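Local structure of putative cell filamentation protein (Bartonella quintana, 4N67) at residues Ala148-His153 / Tyr190-Ala195; Lys118-Arg123 / Ala143-Ala148. The protein probably transfers AMP from ATP to target proteins as a Fic-domain effector. The protein carries 2 engineered substitutions. All coordinates share one frame; numbering follows the deposited sequence.

Contact 1 of 2, residues Ala148-His153 / Tyr190-Ala195; sequences ALDHAH and YASIEA. With ADP (adenosine-5'-diphosphate), chain B.
The nucleotide site of the Fic domain is closed on its ribose side by Asp150 and Ser192, where the last turn of helix 135-152 faces helix 185-198. Ser192 OG donates a 2.7 Å hydrogen bond to Asp150 OD2, arriving on the syn side of the carboxylate and 19° out of its plane. Ser192 OG also accepts a hydrogen bond from ADP O2' (2.7 Å); chi1 of -73° sets it beside its own backbone N, facing both partners. Asp150 OD1 takes the other ribose hydroxyl, ADP O3', at 2.7 Å, and also receives Gln163 NE2, so the two carboxylate oxygens divide the ribose and serine ends between them. A bridging water adds a second link, donating to Asp150 OD2 at 2.7 Å and to Ser192 O at 2.9 Å. Three residues on, His153 begins the HPF-x-x-GNGR signature of Fic proteins and leaves the helix with positive phi (43°). His153 CE1 lies 3.5 Å from ADP O2B, approaching obliquely, while Gly158, Asn159 and Gly160 of the following loop hydrogen-bond the nucleotide. On the base side, Ile193 CG1 packs 3.5 Å from ADP N6.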
loop_
_atom_site.group_PDB
_atom_site.type_symbol
_atom_site.label_atom_id
_atom_site.label_comp_id
_atom_site.label_asym_id
_atom_site.label_seq_id
_atom_site.Cartn_x
_atom_site.Cartn_y
_atom_site.Cartn_z
ATOM N N ALA A 148 3.254 6.216 -7.584
ATOM C CA ALA A 148 2.022 6.970 -7.366
ATOM C C ALA A 148 1.344 6.567 -6.060
ATOM O O ALA A 148 0.909 7.422 -5.272
ATOM C CB ALA A 148 1.083 6.784 -8.542
ATOM N N LEU A 149 1.275 5.270 -5.804
ATOM C CA LEU A 149 0.712 4.794 -4.539
ATOM C C LEU A 149 1.530 5.262 -3.350
ATOM O O LEU A 149 0.961 5.667 -2.304
ATOM C CB LEU A 149 0.603 3.264 -4.538
ATOM C CG LEU A 149 -0.500 2.692 -5.427
ATOM C CD1 LEU A 149 -0.306 1.182 -5.554
ATOM C CD2 LEU A 149 -1.896 3.000 -4.905
ATOM N N ASP A 150 2.846 5.208 -3.496
ATOM C CA ASP A 150 3.751 5.617 -2.406
ATOM C C ASP A 150 3.462 7.042 -2.002
ATOM O O ASP A 150 3.382 7.330 -0.807
ATOM C CB ASP A 150 5.241 5.553 -2.811
ATOM C CG ASP A 150 5.946 4.290 -2.382
ATOM O OD1 ASP A 150 5.465 3.571 -1.501
ATOM O OD2 ASP A 150 7.096 4.096 -2.865
ATOM N N HIS A 151 3.334 7.933 -2.981
ATOM C CA HIS A 151 3.106 9.327 -2.679
ATOM C C HIS A 151 1.738 9.532 -2.055
ATOM O O HIS A 151 1.601 10.322 -1.127
ATOM C CB HIS A 151 3.257 10.220 -3.907
ATOM C CG HIS A 151 3.096 11.666 -3.579
ATOM N ND1 HIS A 151 1.893 12.320 -3.688
ATOM C CD2 HIS A 151 3.974 12.573 -3.083
ATOM C CE1 HIS A 151 2.029 13.563 -3.264
ATOM N NE2 HIS A 151 3.284 13.748 -2.904
ATOM N N ALA A 152 0.729 8.847 -2.564
ATOM C CA ALA A 152 -0.624 9.021 -2.008
ATOM C C ALA A 152 -0.705 8.593 -0.530
ATOM O O ALA A 152 -1.374 9.243 0.278
ATOM C CB ALA A 152 -1.648 8.266 -2.832
ATOM N N HIS A 153 -0.026 7.492 -0.192
ATOM C CA HIS A 153 0.103 7.024 1.182
ATOM C C HIS A 153 -1.225 7.123 1.928
ATOM O O HIS A 153 -1.335 7.855 2.911
ATOM C CB HIS A 153 1.190 7.838 1.893
ATOM C CG HIS A 153 1.652 7.264 3.189
ATOM N ND1 HIS A 153 2.623 6.293 3.253
ATOM C CD2 HIS A 153 1.360 7.586 4.471
ATOM C CE1 HIS A 153 2.889 6.017 4.519
ATOM N NE2 HIS A 153 2.135 6.787 5.279
ATOM N N TYR A 190 14.854 2.032 -0.146
ATOM C CA TYR A 190 15.751 2.795 -0.977
ATOM C C TYR A 190 15.064 3.227 -2.254
ATOM O O TYR A 190 15.131 4.387 -2.644
ATOM C CB TYR A 190 17.058 2.016 -1.277
ATOM C CG TYR A 190 17.951 2.709 -2.295
ATOM C CD1 TYR A 190 18.698 3.845 -1.944
ATOM C CD2 TYR A 190 18.048 2.250 -3.603
ATOM C CE1 TYR A 190 19.492 4.492 -2.875
ATOM C CE2 TYR A 190 18.844 2.897 -4.536
ATOM C CZ TYR A 190 19.566 4.013 -4.163
ATOM O OH TYR A 190 20.367 4.647 -5.088
ATOM N N ALA A 191 14.407 2.289 -2.939
ATOM C CA ALA A 191 13.790 2.636 -4.198
ATOM C C ALA A 191 12.680 3.681 -4.011
ATOM O O ALA A 191 12.525 4.569 -4.850
ATOM C CB ALA A 191 13.215 1.386 -4.878
ATOM N N SER A 192 11.916 3.537 -2.939
ATOM C CA SER A 192 10.828 4.477 -2.590
ATOM C C SER A 192 11.352 5.893 -2.292
ATOM O O SER A 192 10.850 6.884 -2.811
ATOM C CB SER A 192 10.058 3.954 -1.390
ATOM O OG SER A 192 9.233 2.826 -1.725
ATOM N N ILE A 193 12.421 5.953 -1.514
ATOM C CA ILE A 193 13.085 7.213 -1.211
ATOM C C ILE A 193 13.631 7.882 -2.464
ATOM O O ILE A 193 13.415 9.075 -2.696
ATOM C CB ILE A 193 14.223 6.972 -0.208
ATOM C CG1 ILE A 193 13.658 6.571 1.150
ATOM C CG2 ILE A 193 15.098 8.222 -0.084
ATOM C CD1 ILE A 193 14.673 5.944 2.080
ATOM N N GLU A 194 14.369 7.130 -3.290
ATOM C CA GLU A 194 14.895 7.697 -4.514
ATOM C C GLU A 194 13.808 8.319 -5.368
ATOM O O GLU A 194 13.974 9.427 -5.892
ATOM C CB GLU A 194 15.655 6.634 -5.318
ATOM C CG GLU A 194 17.076 6.370 -4.823
ATOM C CD GLU A 194 17.923 7.624 -4.849
ATOM O OE1 GLU A 194 17.986 8.293 -5.903
ATOM O OE2 GLU A 194 18.470 7.962 -3.787
ATOM N N ALA A 195 12.677 7.613 -5.524
ATOM C CA ALA A 195 11.620 8.127 -6.373
ATOM C C ALA A 195 10.975 9.381 -5.789
ATOM O O ALA A 195 10.814 10.374 -6.477
ATOM C CB ALA A 195 10.561 7.052 -6.643
HETATM P PB ADP B . 3.447 2.538 6.949
HETATM O O1B ADP B . 3.764 3.753 7.836
HETATM O O2B ADP B . 2.400 2.891 5.950
HETATM O O3B ADP B . 3.098 1.268 7.728
HETATM P PA ADP B . 5.560 1.438 5.225
HETATM O O1A ADP B . 6.878 0.839 5.741
HETATM O O2A ADP B . 4.468 0.455 4.872
HETATM O O3A ADP B . 4.941 2.448 6.361
HETATM O "O5'" ADP B . 5.926 2.409 4.024
HETATM C "C5'" ADP B . 4.947 2.829 3.066
HETATM C "C4'" ADP B . 5.657 3.052 1.735
HETATM O "O4'" ADP B . 6.459 4.247 1.815
HETATM C "C3'" ADP B . 6.575 1.898 1.345
HETATM O "O3'" ADP B . 6.405 1.564 -0.047
HETATM C "C2'" ADP B . 7.963 2.453 1.606
HETATM O "O2'" ADP B . 8.998 1.880 0.797
HETATM C "C1'" ADP B . 7.769 3.912 1.312
HETATM N N9 ADP B . 8.756 4.815 1.938
HETATM C C8 ADP B . 9.541 4.605 3.013
HETATM N N7 ADP B . 10.263 5.729 3.236
HETATM C C5 ADP B . 9.946 6.652 2.319
HETATM C C6 ADP B . 10.339 8.027 1.985
HETATM N N6 ADP B . 11.273 8.634 2.779
HETATM N N1 ADP B . 9.767 8.657 0.947
HETATM C C2 ADP B . 8.829 8.015 0.195
HETATM N N3 ADP B . 8.437 6.747 0.449
HETATM C C4 ADP B . 8.933 6.038 1.462
HETATM O O HOH W 1 8.196 6.355 -3.939
#

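Contact 2 of 2, residues Lys118-Arg123 / Ala143-Ala148; sequences KKLEQR and AEVFTA
Leu120 meets Val145 and Ala148 where two helices of the Fic domain, 112-126 and 135-152, run antiparallel. The axes of the two short segments stay 10.8 Å apart and make an angle of 164°, so the side chains have to bridge a rather wide gap. Leu120 does most of this. With CG anti to the backbone N (chi1 180°), its side chain reaches across, and Leu120 CD1 sits against both methyls of Val145, 4.0 Å from Val145 CG1 and 4.1 Å from Val145 CG2. The two side chains cross at about a right angle, one methyl of the leucine lying over the fork of the valine. Leu120 CD1 is also 4.4 Å from Ala148 CB, a looser touch. This buried side is continued by Met167 of helix 164-174, which packs on Val145.

Toward solvent the packing thins. Arg123, one turn beyond Leu120, bends at chi3 (-85°) and folds back along its own helix, with one guanidinium face over Leu120 CA. The group meets the opposite helix edge-on: Ala148 CB lies near its plane, 3.7 Å from Arg123 NH2. Glu144 extends on the same outer side, yet Glu144 OE1 stays 5.4 Å from Arg123 NH1, too far for a salt bridge. No hydrogen bond spans the two segments. Between them the pairing therefore rests mainly on van der Waals contact of aliphatic groups, while the charges of Arg123 and Glu144 would probably add little more than a weak, solvent-screened attraction at its margin.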
loop_
_atom_site.group_PDB
_atom_site.type_symbol
_atom_site.label_atom_id
_atom_site.label_comp_id
_atom_site.label_asym_id
_atom_site.label_seq_id
_atom_site.Cartn_x
_atom_site.Cartn_y
_atom_site.Cartn_z
ATOM N N LYS A 118 -7.810 8.842 -7.628
ATOM C CA LYS A 118 -8.661 8.990 -8.836
ATOM C C LYS A 118 -7.837 9.032 -10.107
ATOM O O LYS A 118 -8.155 8.338 -11.090
ATOM C CB LYS A 118 -9.533 10.243 -8.742
ATOM N N LYS A 119 -6.753 9.810 -10.099
ATOM C CA LYS A 119 -5.869 9.905 -11.261
ATOM C C LYS A 119 -5.244 8.563 -11.603
ATOM O O LYS A 119 -5.141 8.201 -12.780
ATOM C CB LYS A 119 -4.787 10.985 -11.062
ATOM N N LEU A 120 -4.840 7.812 -10.573
ATOM C CA LEU A 120 -4.275 6.484 -10.782
ATOM C C LEU A 120 -5.297 5.522 -11.379
ATOM O O LEU A 120 -4.983 4.806 -12.329
ATOM C CB LEU A 120 -3.690 5.946 -9.469
ATOM C CG LEU A 120 -3.084 4.548 -9.597
ATOM C CD1 LEU A 120 -1.990 4.450 -10.665
ATOM C CD2 LEU A 120 -2.581 4.145 -8.228
ATOM N N GLU A 121 -6.523 5.546 -10.843
ATOM C CA GLU A 121 -7.634 4.749 -11.391
ATOM C C GLU A 121 -7.822 5.005 -12.863
ATOM O O GLU A 121 -7.935 4.088 -13.663
ATOM C CB GLU A 121 -8.961 5.127 -10.748
ATOM C CG GLU A 121 -9.153 4.667 -9.356
ATOM C CD GLU A 121 -10.525 5.033 -8.806
ATOM O OE1 GLU A 121 -11.356 5.662 -9.502
ATOM O OE2 GLU A 121 -10.767 4.678 -7.656
ATOM N N GLN A 122 -7.877 6.270 -13.218
ATOM C CA GLN A 122 -8.059 6.642 -14.610
ATOM C C GLN A 122 -6.907 6.186 -15.494
ATOM O O GLN A 122 -7.121 5.749 -16.645
ATOM C CB GLN A 122 -8.252 8.138 -14.727
ATOM C CG GLN A 122 -9.551 8.609 -14.095
ATOM C CD GLN A 122 -9.624 10.118 -13.995
ATOM O OE1 GLN A 122 -8.617 10.781 -13.777
ATOM N NE2 GLN A 122 -10.817 10.674 -14.190
ATOM N N ARG A 123 -5.682 6.287 -14.981
ATOM C CA ARG A 123 -4.516 5.842 -15.741
ATOM C C ARG A 123 -4.583 4.317 -15.950
ATOM O O ARG A 123 -4.335 3.805 -17.076
ATOM C CB ARG A 123 -3.205 6.284 -15.055
ATOM C CG ARG A 123 -2.871 7.756 -15.280
ATOM C CD ARG A 123 -1.481 8.163 -14.792
ATOM N NE ARG A 123 -1.496 8.493 -13.366
ATOM C CZ ARG A 123 -0.825 7.869 -12.387
ATOM N NH1 ARG A 123 0.005 6.841 -12.614
ATOM N NH2 ARG A 123 -0.971 8.304 -11.151
ATOM N N ALA A 143 6.207 0.103 -11.865
ATOM C CA ALA A 143 6.992 0.986 -10.981
ATOM C C ALA A 143 6.336 2.355 -10.857
ATOM O O ALA A 143 6.317 2.930 -9.756
ATOM C CB ALA A 143 8.437 1.122 -11.477
ATOM N N GLU A 144 5.806 2.879 -11.970
ATOM C CA GLU A 144 5.094 4.165 -11.929
ATOM C C GLU A 144 3.821 4.087 -11.078
ATOM O O GLU A 144 3.490 5.013 -10.340
ATOM C CB GLU A 144 4.767 4.662 -13.332
ATOM C CG GLU A 144 5.999 5.020 -14.139
ATOM C CD GLU A 144 5.680 5.783 -15.419
ATOM O OE1 GLU A 144 4.561 6.340 -15.519
ATOM O OE2 GLU A 144 6.541 5.820 -16.328
ATOM N N VAL A 145 3.091 2.989 -11.179
ATOM C CA VAL A 145 1.901 2.822 -10.366
ATOM C C VAL A 145 2.333 2.810 -8.893
ATOM O O VAL A 145 1.716 3.448 -8.022
ATOM C CB VAL A 145 1.167 1.506 -10.728
ATOM C CG1 VAL A 145 0.101 1.152 -9.694
ATOM C CG2 VAL A 145 0.585 1.610 -12.125
ATOM N N PHE A 146 3.398 2.080 -8.599
ATOM C CA PHE A 146 3.861 1.967 -7.208
ATOM C C PHE A 146 4.309 3.317 -6.663
ATOM O O PHE A 146 4.013 3.657 -5.512
ATOM C CB PHE A 146 5.002 0.951 -7.062
ATOM C CG PHE A 146 5.163 0.477 -5.662
ATOM C CD1 PHE A 146 4.287 -0.482 -5.170
ATOM C CD2 PHE A 146 6.068 1.060 -4.798
ATOM C CE1 PHE A 146 4.338 -0.894 -3.871
ATOM C CE2 PHE A 146 6.147 0.624 -3.472
ATOM C CZ PHE A 146 5.267 -0.357 -3.021
ATOM N N THR A 147 5.054 4.078 -7.446
ATOM C CA THR A 147 5.481 5.391 -6.932
ATOM C C THR A 147 4.267 6.307 -6.722
ATOM O O THR A 147 4.245 7.076 -5.768
ATOM C CB THR A 147 6.547 6.059 -7.804
ATOM O OG1 THR A 147 6.070 6.205 -9.123
ATOM C CG2 THR A 147 7.787 5.203 -7.853
ATOM N N ALA A 148 3.254 6.216 -7.584
ATOM C CA ALA A 148 2.022 6.970 -7.366
ATOM C C ALA A 148 1.344 6.567 -6.060
ATOM O O ALA A 148 0.909 7.422 -5.272
ATOM C CB ALA A 148 1.083 6.784 -8.542
#

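Helix 135-152 serves both contacts; Ala148 ends one segment and begins the other, but makes contact only in contact 2. Contact 2 engages the helix on the side facing helix 112-126; a little further along, at Asp150, contact 1 turns toward helix 185-198 and the nucleotide. Their centres are 11 Å apart, and they touch directly: Leu149 CD2 packs 3.6 Å from Leu120 CD2. Both residues that meet in contact 1 are buried, but they are polar and tied to ribose and water by directional bonds. Contact 2 runs from a buried aliphatic side to an exposed arginine. Phe146, on the side of 143-148 turned away from helix 112-126, lines the ADP pocket, so the helix that packs in contact 2 also borders the nucleotide.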